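Local coordinates for type IV secretion system protein VirB11 (Brucella suis, PDB 2GZA) that probably binds and hydrolyses ATP as a hexameric ATPase of the VirB type IV secretion system, a virulence apparatus, at residues A194-I199 with P212-P217. Residues are numbered along the deposited sequence; the frame is centred on the assembly and turned at random.
Sequences ALMQEI and PELFLP
Met196 reaches from the last turn of the helix that follows the P-loop and sets its thioether between Leu214 and Leu216, on the loop joining strands 205-209 and 222-226 of this P-loop NTPase fold. Its SD lies 3.8 Å from Leu214 CD2. The terminal CE touches Leu216 CD2 at 3.6 Å and also rests against Leu214 CB. Extended through chi2 (154°), the methionine bends at chi3 (49°), which turns CE aside from the line of the chain and lets it meet both leucines. It runs roughly perpendicular to both leucine side chains. A long, unbranched, flexible side chain suits this span, and the branched leucines offer methyl groups for purely apolar contact; no hydrogen bond joins 194-199 to 212-217.

Further out, Leu216 also packs on Leu205 and Thr207 of strand 205-209, and Leu214 lies close to Thr189 in the predicted ATP-binding loop. An inverse gamma turn pivots on Leu214; its backbone N is bound by Glu209 OE1, while Lys193 NZ, from the same helix as Met196, bonds to Glu213 O. Phe215 turns away from 194-199, and its side chain packs on Phe124 of a neighbouring subunit. Met196 also opens a type I turn that runs to Ile199, with Ile199 N donating to Met196 O at 3.1 Å.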
loop_
_atom_site.group_PDB
_atom_site.type_symbol
_atom_site.label_atom_id
_atom_site.label_comp_id
_atom_site.label_asym_id
_atom_site.label_seq_id
_atom_site.Cartn_x
_atom_site.Cartn_y
_atom_site.Cartn_z
ATOM N N ALA C 194 -31.721 10.981 -28.656
ATOM C CA ALA C 194 -33.138 10.677 -28.508
ATOM C C ALA C 194 -33.588 10.948 -27.080
ATOM O O ALA C 194 -34.650 11.510 -26.858
ATOM C CB ALA C 194 -33.425 9.235 -28.895
ATOM N N LEU C 195 -32.765 10.552 -26.117
ATOM C CA LEU C 195 -33.069 10.750 -24.699
ATOM C C LEU C 195 -33.049 12.218 -24.288
ATOM O O LEU C 195 -33.797 12.635 -23.400
ATOM C CB LEU C 195 -32.106 9.951 -23.813
ATOM C CG LEU C 195 -32.212 8.424 -23.821
ATOM C CD1 LEU C 195 -31.070 7.815 -23.035
ATOM C CD2 LEU C 195 -33.552 7.944 -23.279
ATOM N N MET C 196 -32.189 12.996 -24.935
ATOM C CA MET C 196 -32.074 14.427 -24.673
ATOM C C MET C 196 -33.311 15.194 -25.120
ATOM O O MET C 196 -33.631 16.243 -24.553
ATOM C CB MET C 196 -30.824 14.991 -25.339
ATOM C CG MET C 196 -29.554 14.864 -24.511
ATOM S SD MET C 196 -28.024 14.813 -25.485
ATOM C CE MET C 196 -28.218 16.209 -26.577
ATOM N N GLN C 197 -34.008 14.672 -26.124
ATOM C CA GLN C 197 -35.245 15.292 -26.593
ATOM C C GLN C 197 -36.367 15.171 -25.560
ATOM O O GLN C 197 -37.376 15.857 -25.649
ATOM C CB GLN C 197 -35.659 14.712 -27.945
ATOM C CG GLN C 197 -34.753 15.114 -29.106
ATOM C CD GLN C 197 -34.601 16.625 -29.251
ATOM O OE1 GLN C 197 -33.496 17.157 -29.163
ATOM N NE2 GLN C 197 -35.713 17.318 -29.463
ATOM N N GLU C 198 -36.170 14.303 -24.574
ATOM C CA GLU C 198 -37.135 14.103 -23.492
ATOM C C GLU C 198 -36.932 15.077 -22.332
ATOM O O GLU C 198 -37.771 15.157 -21.433
ATOM C CB GLU C 198 -37.081 12.663 -22.971
ATOM C CG GLU C 198 -37.337 11.585 -24.018
ATOM C CD GLU C 198 -38.658 11.753 -24.756
ATOM O OE1 GLU C 198 -38.675 11.508 -25.983
ATOM O OE2 GLU C 198 -39.674 12.124 -24.121
ATOM N N ILE C 199 -35.811 15.796 -22.342
ATOM C CA ILE C 199 -35.556 16.856 -21.371
ATOM C C ILE C 199 -36.463 18.048 -21.697
ATOM O O ILE C 199 -36.553 18.450 -22.856
ATOM C CB ILE C 199 -34.056 17.284 -21.362
ATOM C CG1 ILE C 199 -33.147 16.060 -21.196
ATOM C CG2 ILE C 199 -33.777 18.319 -20.260
ATOM C CD1 ILE C 199 -31.681 16.320 -21.436
ATOM N N PRO C 212 -18.543 18.078 -32.395
ATOM C CA PRO C 212 -19.897 18.628 -32.351
ATOM C C PRO C 212 -20.911 17.618 -32.877
ATOM O O PRO C 212 -20.938 17.330 -34.078
ATOM C CB PRO C 212 -19.815 19.860 -33.264
ATOM C CG PRO C 212 -18.349 20.082 -33.512
ATOM C CD PRO C 212 -17.700 18.756 -33.389
ATOM N N GLU C 213 -21.714 17.068 -31.969
ATOM C CA GLU C 213 -22.710 16.055 -32.320
ATOM C C GLU C 213 -24.012 16.237 -31.561
ATOM O O GLU C 213 -25.084 15.949 -32.082
ATOM C CB GLU C 213 -22.179 14.646 -32.053
ATOM C CG GLU C 213 -21.236 14.098 -33.107
ATOM C CD GLU C 213 -20.734 12.702 -32.781
ATOM O OE1 GLU C 213 -20.545 12.394 -31.584
ATOM O OE2 GLU C 213 -20.527 11.911 -33.724
ATOM N N LEU C 214 -23.907 16.703 -30.321
ATOM C CA LEU C 214 -25.065 16.841 -29.447
ATOM C C LEU C 214 -25.740 18.203 -29.611
ATOM O O LEU C 214 -25.789 19.005 -28.675
ATOM C CB LEU C 214 -24.673 16.581 -27.983
ATOM C CG LEU C 214 -24.070 15.209 -27.607
ATOM C CD1 LEU C 214 -23.485 15.222 -26.205
ATOM C CD2 LEU C 214 -25.076 14.083 -27.737
ATOM N N PHE C 215 -26.254 18.454 -30.811
ATOM C CA PHE C 215 -26.963 19.695 -31.113
ATOM C C PHE C 215 -28.292 19.752 -30.371
ATOM O O PHE C 215 -28.907 18.717 -30.117
ATOM C CB PHE C 215 -27.181 19.832 -32.619
ATOM C CG PHE C 215 -25.963 19.517 -33.434
ATOM C CD1 PHE C 215 -24.877 20.381 -33.448
ATOM C CD2 PHE C 215 -25.899 18.349 -34.188
ATOM C CE1 PHE C 215 -23.748 20.085 -34.197
ATOM C CE2 PHE C 215 -24.778 18.047 -34.941
ATOM C CZ PHE C 215 -23.697 18.917 -34.947
ATOM N N LEU C 216 -28.720 20.962 -30.012
ATOM C CA LEU C 216 -29.944 21.150 -29.233
ATOM C C LEU C 216 -30.871 22.200 -29.855
ATOM O O LEU C 216 -30.968 23.324 -29.352
ATOM C CB LEU C 216 -29.606 21.509 -27.779
ATOM C CG LEU C 216 -28.852 20.455 -26.957
ATOM C CD1 LEU C 216 -27.973 21.088 -25.893
ATOM C CD2 LEU C 216 -29.797 19.437 -26.334
ATOM N N PRO C 217 -31.570 21.831 -30.941
ATOM C CA PRO C 217 -32.427 22.778 -31.661
ATOM C C PRO C 217 -33.615 23.275 -30.824
ATOM O O PRO C 217 -34.104 24.384 -31.037
ATOM C CB PRO C 217 -32.919 21.956 -32.860
ATOM C CG PRO C 217 -32.826 20.538 -32.412
ATOM C CD PRO C 217 -31.608 20.484 -31.547
#